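PDB 3KBB: phosphorylated carbohydrates phosphatase TM_1254 from Thermotoga maritima msb8, which dephosphorylates several phosphorylated sugars, among them erythrose 4-phosphate, fructose 6-phosphate, 2-deoxyglucose 6-phosphate and mannose 6-phosphate, with the help of a divalent metal ion. Local coordinates for residues A[86-96]-A[205-216]; A[157-165]-A[176-186]. All blocks are in the same frame, centred on the assembly; numbering follows the deposited sequence.

Contact 1: residues A[86-96]-A[205-216]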
# COMPACT_ATOMS: atom_id res chain seq x y z
N ASN A 86 5.23 -9.15 3.48
CA ASN A 86 5.48 -8.94 4.92
C ASN A 86 5.29 -10.26 5.69
O ASN A 86 4.43 -11.08 5.34
CB ASN A 86 4.55 -7.88 5.49
CG ASN A 86 4.99 -6.50 5.11
OD1 ASN A 86 6.18 -6.28 4.85
ND2 ASN A 86 4.06 -5.54 5.11
N PRO A 87 6.09 -10.45 6.76
CA PRO A 87 5.94 -11.70 7.53
C PRO A 87 4.53 -11.86 8.10
O PRO A 87 3.95 -10.91 8.63
CB PRO A 87 6.98 -11.54 8.67
CG PRO A 87 7.33 -10.05 8.72
CD PRO A 87 7.16 -9.57 7.29
N GLY A 88 4.01 -13.09 8.00
CA GLY A 88 2.72 -13.46 8.60
C GLY A 88 1.51 -13.11 7.75
O GLY A 88 0.39 -13.57 8.04
N VAL A 89 1.71 -12.31 6.71
CA VAL A 89 0.55 -11.88 5.92
C VAL A 89 -0.06 -13.05 5.09
O VAL A 89 -1.29 -13.20 5.02
CB VAL A 89 0.91 -10.64 5.07
CG1 VAL A 89 -0.18 -10.36 4.07
CG2 VAL A 89 1.13 -9.47 5.99
N ARG A 90 0.79 -13.87 4.49
CA ARG A 90 0.26 -15.03 3.76
C ARG A 90 -0.60 -15.92 4.67
O ARG A 90 -1.69 -16.34 4.26
CB ARG A 90 1.39 -15.79 3.07
CG ARG A 90 0.92 -16.89 2.14
CD ARG A 90 2.10 -17.59 1.49
NE ARG A 90 2.89 -16.65 0.69
CZ ARG A 90 2.62 -16.37 -0.60
NH1 ARG A 90 1.59 -16.95 -1.21
NH2 ARG A 90 3.37 -15.51 -1.24
N GLU A 91 -0.15 -16.15 5.91
CA GLU A 91 -0.85 -17.03 6.85
C GLU A 91 -2.22 -16.43 7.20
O GLU A 91 -3.21 -17.13 7.44
CB GLU A 91 -0.00 -17.22 8.14
CG GLU A 91 0.05 -18.67 8.65
CD GLU A 91 0.85 -18.87 9.96
OE1 GLU A 91 1.93 -18.24 10.12
OE2 GLU A 91 0.41 -19.70 10.80
N ALA A 92 -2.25 -15.10 7.27
CA ALA A 92 -3.46 -14.37 7.55
C ALA A 92 -4.44 -14.50 6.40
O ALA A 92 -5.62 -14.74 6.63
CB ALA A 92 -3.14 -12.91 7.80
N LEU A 93 -3.95 -14.35 5.16
CA LEU A 93 -4.83 -14.53 3.98
C LEU A 93 -5.35 -15.97 3.90
O LEU A 93 -6.54 -16.21 3.67
CB LEU A 93 -4.09 -14.16 2.69
CG LEU A 93 -3.57 -12.72 2.59
CD1 LEU A 93 -2.85 -12.56 1.26
CD2 LEU A 93 -4.73 -11.79 2.66
N GLU A 94 -4.43 -16.91 4.12
CA GLU A 94 -4.83 -18.33 4.17
C GLU A 94 -5.90 -18.58 5.24
O GLU A 94 -6.86 -19.31 5.01
CB GLU A 94 -3.59 -19.19 4.40
CG GLU A 94 -2.70 -19.32 3.18
CD GLU A 94 -1.40 -20.03 3.49
OE1 GLU A 94 -1.08 -20.20 4.70
OE2 GLU A 94 -0.69 -20.40 2.53
N PHE A 95 -5.75 -17.96 6.41
CA PHE A 95 -6.73 -18.14 7.46
C PHE A 95 -8.13 -17.64 7.09
O PHE A 95 -9.13 -18.34 7.32
CB PHE A 95 -6.24 -17.49 8.80
CG PHE A 95 -7.20 -17.69 9.94
CD1 PHE A 95 -7.31 -18.95 10.56
CD2 PHE A 95 -8.00 -16.65 10.39
CE1 PHE A 95 -8.22 -19.12 11.63
CE2 PHE A 95 -8.89 -16.80 11.44
CZ PHE A 95 -9.00 -18.07 12.07
N VAL A 96 -8.23 -16.43 6.52
CA VAL A 96 -9.55 -15.94 6.10
C VAL A 96 -10.20 -16.92 5.12
O VAL A 96 -11.40 -17.22 5.23
CB VAL A 96 -9.48 -14.53 5.41
CG1 VAL A 96 -10.87 -14.08 5.02
CG2 VAL A 96 -8.83 -13.52 6.41
N PRO A 205 2.21 -6.28 10.85
CA PRO A 205 1.74 -7.27 9.89
C PRO A 205 1.71 -8.68 10.49
O PRO A 205 0.74 -9.41 10.29
CB PRO A 205 2.80 -7.19 8.79
CG PRO A 205 3.12 -5.72 8.79
CD PRO A 205 3.21 -5.38 10.25
N GLU A 206 2.76 -9.03 11.24
CA GLU A 206 2.85 -10.33 11.92
C GLU A 206 1.75 -10.58 12.92
O GLU A 206 1.54 -11.71 13.30
CB GLU A 206 4.16 -10.47 12.74
CG GLU A 206 5.39 -10.00 12.06
CD GLU A 206 5.62 -8.53 12.33
OE1 GLU A 206 6.07 -8.18 13.44
OE2 GLU A 206 5.36 -7.73 11.41
N GLU A 207 1.09 -9.52 13.40
CA GLU A 207 0.05 -9.68 14.42
C GLU A 207 -1.35 -9.82 13.83
O GLU A 207 -2.33 -10.04 14.54
CB GLU A 207 0.08 -8.50 15.42
CG GLU A 207 1.31 -8.53 16.36
CD GLU A 207 1.71 -7.17 16.94
OE1 GLU A 207 0.95 -6.16 16.81
OE2 GLU A 207 2.83 -7.11 17.54
N ILE A 208 -1.46 -9.68 12.51
CA ILE A 208 -2.78 -9.67 11.86
C ILE A 208 -3.46 -11.04 12.02
O ILE A 208 -4.66 -11.12 12.30
CB ILE A 208 -2.64 -9.29 10.38
CG1 ILE A 208 -2.25 -7.78 10.27
CG2 ILE A 208 -3.95 -9.59 9.62
CD1 ILE A 208 -1.93 -7.32 8.83
N LEU A 209 -2.69 -12.10 11.87
CA LEU A 209 -3.25 -13.45 12.02
C LEU A 209 -3.98 -13.65 13.36
O LEU A 209 -5.11 -14.08 13.38
CB LEU A 209 -2.16 -14.50 11.81
CG LEU A 209 -2.61 -15.96 12.07
CD1 LEU A 209 -3.75 -16.42 11.18
CD2 LEU A 209 -1.42 -16.82 11.87
N ASN A 210 -3.33 -13.31 14.48
CA ASN A 210 -4.00 -13.42 15.76
C ASN A 210 -5.22 -12.51 15.93
O ASN A 210 -6.22 -12.90 16.56
CB ASN A 210 -3.00 -13.27 16.93
CG ASN A 210 -2.02 -14.44 17.01
OD1 ASN A 210 -2.29 -15.55 16.53
ND2 ASN A 210 -0.88 -14.20 17.65
N VAL A 211 -5.18 -11.31 15.35
CA VAL A 211 -6.41 -10.52 15.29
C VAL A 211 -7.54 -11.30 14.60
O VAL A 211 -8.67 -11.34 15.10
CB VAL A 211 -6.20 -9.16 14.60
CG1 VAL A 211 -7.55 -8.47 14.39
CG2 VAL A 211 -5.28 -8.30 15.45
N LEU A 212 -7.26 -11.91 13.46
CA LEU A 212 -8.31 -12.62 12.73
C LEU A 212 -8.84 -13.80 13.55
O LEU A 212 -10.04 -14.04 13.56
CB LEU A 212 -7.84 -13.08 11.35
CG LEU A 212 -7.50 -11.85 10.48
CD1 LEU A 212 -6.81 -12.33 9.21
CD2 LEU A 212 -8.73 -11.03 10.21
N LYS A 213 -7.94 -14.51 14.23
CA LYS A 213 -8.35 -15.67 15.06
C LYS A 213 -9.29 -15.18 16.19
O LYS A 213 -10.25 -15.86 16.58
CB LYS A 213 -7.11 -16.40 15.60
CG LYS A 213 -6.33 -17.15 14.56
CD LYS A 213 -5.18 -17.90 15.20
CE LYS A 213 -4.59 -18.91 14.23
NZ LYS A 213 -3.43 -19.59 14.85
N GLU A 214 -9.07 -13.97 16.67
CA GLU A 214 -9.89 -13.36 17.69
C GLU A 214 -11.28 -12.97 17.16
O GLU A 214 -12.29 -13.24 17.82
CB GLU A 214 -9.17 -12.14 18.29
CG GLU A 214 -9.99 -11.34 19.36
CD GLU A 214 -9.52 -9.88 19.52
OE1 GLU A 214 -8.49 -9.48 18.89
OE2 GLU A 214 -10.19 -9.13 20.27
N VAL A 215 -11.34 -12.33 15.98
CA VAL A 215 -12.58 -11.68 15.52
C VAL A 215 -13.46 -12.46 14.51
O VAL A 215 -14.65 -12.14 14.35
CB VAL A 215 -12.35 -10.21 14.99
CG1 VAL A 215 -11.65 -9.38 16.03
CG2 VAL A 215 -11.56 -10.21 13.68
N LEU A 216 -12.87 -13.40 13.80
CA LEU A 216 -13.63 -14.19 12.82
C LEU A 216 -14.38 -15.34 13.48
O LEU A 216 -14.03 -15.78 14.57
CB LEU A 216 -12.74 -14.71 11.68
CG LEU A 216 -12.03 -13.64 10.84
CD1 LEU A 216 -11.39 -14.31 9.62
CD2 LEU A 216 -12.98 -12.50 10.43
OXT LEU A 216 -15.36 -15.83 12.90
O HOH W 1 -0.28 -12.02 10.44
O HOH W 2 -1.54 -20.55 12.87
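Phe95, the broad bump on helix 89-96, drops its ring into a hollow of the other segment walled by Leu209, Leu212, Lys213 and Leu216. Lys213 lays its CG over one face of the ring, 4.0 Å from the ring centroid and 21° off the normal, a CH-pi contact offset toward the rim; Leu212 O comes to the ring edge, 3.7 Å from Phe95 CE2. At the root of the side chain, Leu209 CD1 packs on Phe95 CB at 3.6 Å. With CG anti to the backbone N (chi1 -178°), Phe95 directs its ring across the gap into this hollow. Were Phe95 an alanine, the hollow between the two helices would probably be left unfilled, and Lys213 CG would lose the ring face it lies on.

Ala92 forms a shallow dip, where the small CB allows the chains to close in, its CA lying 4.6 Å from Leu209 CA. Ile208 CG2 (3.9 Å) and Leu212 CD1 both reach Ala92 CB, and Leu212 CD1 goes on to Val96 CG2. At the N-terminal end Pro205 CB rests against both Asn86 CB and Val89 CG2, while Asn86 ND2 is held by Val11 O and Asp14 OD1.

No direct hydrogen bond crosses the interface; water does the bridging. One water donates to Pro205 O, and weakly to Gly88 O, while accepting from Leu209 N; a second joins Glu91 OE2 to Lys213 NZ, which stand 5.6 Å apart. The helix axes approach to 8.8 Å and run at 21° to each other, nearly parallel. Two neighbouring helices packed side by side against one face of a parallel sheet, here on Phe6 and Val4, are characteristic of the Rossmann-like core of HAD hydrolases.

Contact 2: residues A[157-165]-A[176-186]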
# COMPACT_ATOMS: atom_id res chain seq x y z
N PRO A 157 -21.17 -2.90 5.74
CA PRO A 157 -19.92 -2.52 6.39
C PRO A 157 -19.73 -3.01 7.83
O PRO A 157 -18.59 -3.18 8.25
CB PRO A 157 -19.89 -0.99 6.31
CG PRO A 157 -21.29 -0.57 6.04
CD PRO A 157 -21.99 -1.73 5.36
N GLU A 158 -20.81 -3.28 8.55
CA GLU A 158 -20.67 -3.74 9.93
C GLU A 158 -20.21 -5.20 10.00
O GLU A 158 -19.95 -5.71 11.08
CB GLU A 158 -21.96 -3.52 10.74
CG GLU A 158 -23.16 -4.30 10.22
CD GLU A 158 -23.96 -3.55 9.16
OE1 GLU A 158 -23.44 -2.59 8.53
OE2 GLU A 158 -25.13 -3.92 8.96
N LYS A 159 -20.14 -5.87 8.85
CA LYS A 159 -19.66 -7.26 8.77
C LYS A 159 -18.31 -7.44 8.07
O LYS A 159 -17.97 -8.57 7.67
CB LYS A 159 -20.73 -8.17 8.18
CG LYS A 159 -22.01 -8.19 9.04
CD LYS A 159 -23.00 -9.19 8.44
CE LYS A 159 -24.34 -9.17 9.17
NZ LYS A 159 -25.23 -10.19 8.53
N VAL A 160 -17.53 -6.36 7.97
CA VAL A 160 -16.17 -6.45 7.40
C VAL A 160 -15.14 -5.96 8.41
O VAL A 160 -15.44 -5.14 9.31
CB VAL A 160 -16.01 -5.67 6.05
CG1 VAL A 160 -17.17 -6.08 5.09
CG2 VAL A 160 -16.03 -4.16 6.29
N VAL A 161 -13.93 -6.46 8.25
CA VAL A 161 -12.77 -5.95 9.00
C VAL A 161 -11.80 -5.39 7.95
O VAL A 161 -11.64 -5.98 6.89
CB VAL A 161 -12.06 -7.09 9.75
CG1 VAL A 161 -10.77 -6.56 10.43
CG2 VAL A 161 -12.97 -7.65 10.81
N VAL A 162 -11.19 -4.23 8.23
CA VAL A 162 -10.25 -3.62 7.27
C VAL A 162 -8.88 -3.51 7.93
O VAL A 162 -8.82 -3.18 9.12
CB VAL A 162 -10.76 -2.18 6.92
CG1 VAL A 162 -9.68 -1.36 6.14
CG2 VAL A 162 -12.01 -2.25 6.07
N PHE A 163 -7.81 -3.74 7.17
CA PHE A 163 -6.42 -3.51 7.62
C PHE A 163 -5.85 -2.41 6.75
O PHE A 163 -5.65 -2.57 5.52
CB PHE A 163 -5.61 -4.80 7.53
CG PHE A 163 -6.05 -5.82 8.54
CD1 PHE A 163 -5.57 -5.73 9.86
CD2 PHE A 163 -7.02 -6.77 8.23
CE1 PHE A 163 -6.01 -6.63 10.82
CE2 PHE A 163 -7.50 -7.67 9.19
CZ PHE A 163 -7.00 -7.59 10.51
N GLU A 164 -5.60 -1.27 7.39
CA GLU A 164 -5.22 -0.08 6.68
C GLU A 164 -3.91 0.46 7.23
O GLU A 164 -3.55 0.14 8.33
CB GLU A 164 -6.32 0.99 6.78
CG GLU A 164 -7.11 1.19 5.46
CD GLU A 164 -6.27 1.79 4.31
OE1 GLU A 164 -5.11 2.15 4.53
OE2 GLU A 164 -6.77 1.89 3.17
N ASP A 165 -3.20 1.29 6.49
CA ASP A 165 -1.89 1.72 6.97
C ASP A 165 -1.67 3.23 6.80
O ASP A 165 -0.59 3.73 7.11
CB ASP A 165 -0.77 0.91 6.33
CG ASP A 165 -0.31 1.49 5.01
OD1 ASP A 165 -1.17 1.94 4.23
OD2 ASP A 165 0.95 1.58 4.79
N ALA A 176 -16.99 5.27 4.74
CA ALA A 176 -17.81 4.28 4.05
C ALA A 176 -18.70 3.50 5.02
O ALA A 176 -19.45 2.65 4.59
CB ALA A 176 -16.93 3.30 3.26
N GLY A 177 -18.58 3.78 6.31
CA GLY A 177 -19.43 3.16 7.34
C GLY A 177 -18.85 1.94 8.03
O GLY A 177 -19.53 1.30 8.85
N ILE A 178 -17.57 1.65 7.75
CA ILE A 178 -16.88 0.50 8.32
C ILE A 178 -16.27 0.92 9.68
O ILE A 178 -15.52 1.89 9.78
CB ILE A 178 -15.75 0.02 7.39
CG1 ILE A 178 -16.35 -0.43 6.05
CG2 ILE A 178 -14.93 -1.15 8.07
CD1 ILE A 178 -15.30 -0.69 4.97
N GLU A 179 -16.60 0.15 10.71
CA GLU A 179 -16.10 0.47 12.08
C GLU A 179 -14.85 -0.30 12.48
O GLU A 179 -13.97 0.25 13.17
CB GLU A 179 -17.23 0.27 13.10
CG GLU A 179 -18.26 1.42 13.02
CD GLU A 179 -17.69 2.79 13.35
OE1 GLU A 179 -17.19 2.98 14.49
OE2 GLU A 179 -17.75 3.67 12.48
N ARG A 180 -14.78 -1.56 12.08
CA ARG A 180 -13.66 -2.41 12.48
C ARG A 180 -12.44 -2.23 11.59
O ARG A 180 -12.21 -3.03 10.66
CB ARG A 180 -14.03 -3.89 12.56
CG ARG A 180 -15.25 -4.21 13.42
CD ARG A 180 -15.37 -5.72 13.56
NE ARG A 180 -16.48 -6.07 14.44
CZ ARG A 180 -16.35 -6.59 15.67
NH1 ARG A 180 -15.14 -6.84 16.18
NH2 ARG A 180 -17.45 -6.86 16.37
N ILE A 181 -11.69 -1.16 11.86
CA ILE A 181 -10.49 -0.80 11.07
C ILE A 181 -9.26 -0.94 11.94
O ILE A 181 -9.19 -0.31 13.01
CB ILE A 181 -10.59 0.66 10.58
CG1 ILE A 181 -11.87 0.85 9.73
CG2 ILE A 181 -9.32 1.04 9.75
CD1 ILE A 181 -12.22 2.29 9.60
N TYR A 182 -8.31 -1.78 11.53
CA TYR A 182 -7.06 -1.93 12.27
C TYR A 182 -5.99 -1.13 11.55
O TYR A 182 -5.91 -1.16 10.31
CB TYR A 182 -6.64 -3.40 12.35
CG TYR A 182 -7.52 -4.18 13.31
CD1 TYR A 182 -7.14 -4.36 14.65
CD2 TYR A 182 -8.76 -4.66 12.91
CE1 TYR A 182 -7.97 -5.03 15.54
CE2 TYR A 182 -9.60 -5.35 13.77
CZ TYR A 182 -9.22 -5.52 15.10
OH TYR A 182 -10.02 -6.19 16.00
N GLY A 183 -5.18 -0.41 12.31
CA GLY A 183 -4.09 0.33 11.71
C GLY A 183 -2.82 -0.50 11.74
O GLY A 183 -2.35 -0.92 12.80
N VAL A 184 -2.24 -0.72 10.56
CA VAL A 184 -1.04 -1.56 10.42
C VAL A 184 0.20 -0.70 10.46
O VAL A 184 0.31 0.26 9.69
CB VAL A 184 -1.09 -2.39 9.09
CG1 VAL A 184 0.22 -3.22 8.97
CG2 VAL A 184 -2.28 -3.32 9.15
N VAL A 185 1.12 -1.02 11.37
CA VAL A 185 2.27 -0.14 11.61
C VAL A 185 3.56 -0.90 11.42
O VAL A 185 3.58 -2.12 11.43
CB VAL A 185 2.21 0.44 13.06
CG1 VAL A 185 1.05 1.36 13.22
CG2 VAL A 185 2.15 -0.68 14.06
N HIS A 186 4.65 -0.15 11.31
CA HIS A 186 5.90 -0.76 10.90
C HIS A 186 7.09 -0.53 11.78
O HIS A 186 8.15 -1.11 11.53
CB HIS A 186 6.20 -0.29 9.49
CG HIS A 186 5.08 -0.58 8.55
ND1 HIS A 186 4.75 -1.87 8.18
CD2 HIS A 186 4.16 0.23 7.97
CE1 HIS A 186 3.69 -1.84 7.39
NE2 HIS A 186 3.31 -0.57 7.25
O HOH W 3 -16.94 -3.08 10.62
O HOH W 4 -18.31 -3.99 12.73
O HOH W 5 1.36 2.71 8.82
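Phe163 and Tyr182 stand side by side on one face of the sheet, their rings turned only 21° from parallel but slid apart, with centroids 5.4 Å apart and little overlap. Tyr182 CB meets the Phe163 ring obliquely, 3.6 Å from Phe163 CD1, while Val184 CG2 sits at that ring's edge. Val161 CG1 and Val162 O both lie at the edge of the Tyr182 ring, Val161 CG1 3.7 Å from Tyr182 CD2. Both aromatic side chains have CG anti to the carbonyl carbon (chi1 -69° and -73°), which keeps them pointing the same way.

On the other face, Ile178 CG2 touches both Val160 CG2 and Val162 CG2, and Ile178 CG1 reaches Pro157 CB at 3.6 Å. The strands are zipped in parallel register by four backbone bonds: Val162 N to Arg180 O, Tyr182 N to Val162 O, Glu164 N to Tyr182 O (2.9 Å) and Val184 N to Glu164 O (2.7 Å). Beyond the first of these bonds a water bridges the two segments, donating to Pro157 O and Val160 O and accepting from Arg180 N.

At the C-terminal end of strand 160-164, Glu164 OE2 is held by Lys140 and Tyr146, and the next residue, Asp165, lies beside Asp7, by similarity the nucleophile. This is a beta-alpha-beta unit: helix 167-175 links the strands and touches Ile181, helix 144-153 covers Val160 and Val162, strand 3-7 flanks strand 160-164, and helix 208-215 packs over Phe163 and Tyr182.

How the contacts relate
From the N terminus, the chain lays down strand 3-7 and a run of helices before reaching 86-96, the first half of contact 1. It then passes through strands 102-106 and 129-131 to 157-165, and only ten residues lie between the two halves of contact 2, nearly all of them in helix 167-175. Contact 1 closes much later, at the C-terminal helix 208-215, so its long loop encloses contact 2 entirely; the two do not cross. They meet directly: Val211 CG1 lies 3.5 Å from Tyr182 CZ, and Leu212 CD2 3.7 Å from Phe163 CE2. Helix 208-215 thus ties helix 89-98 to the central strands.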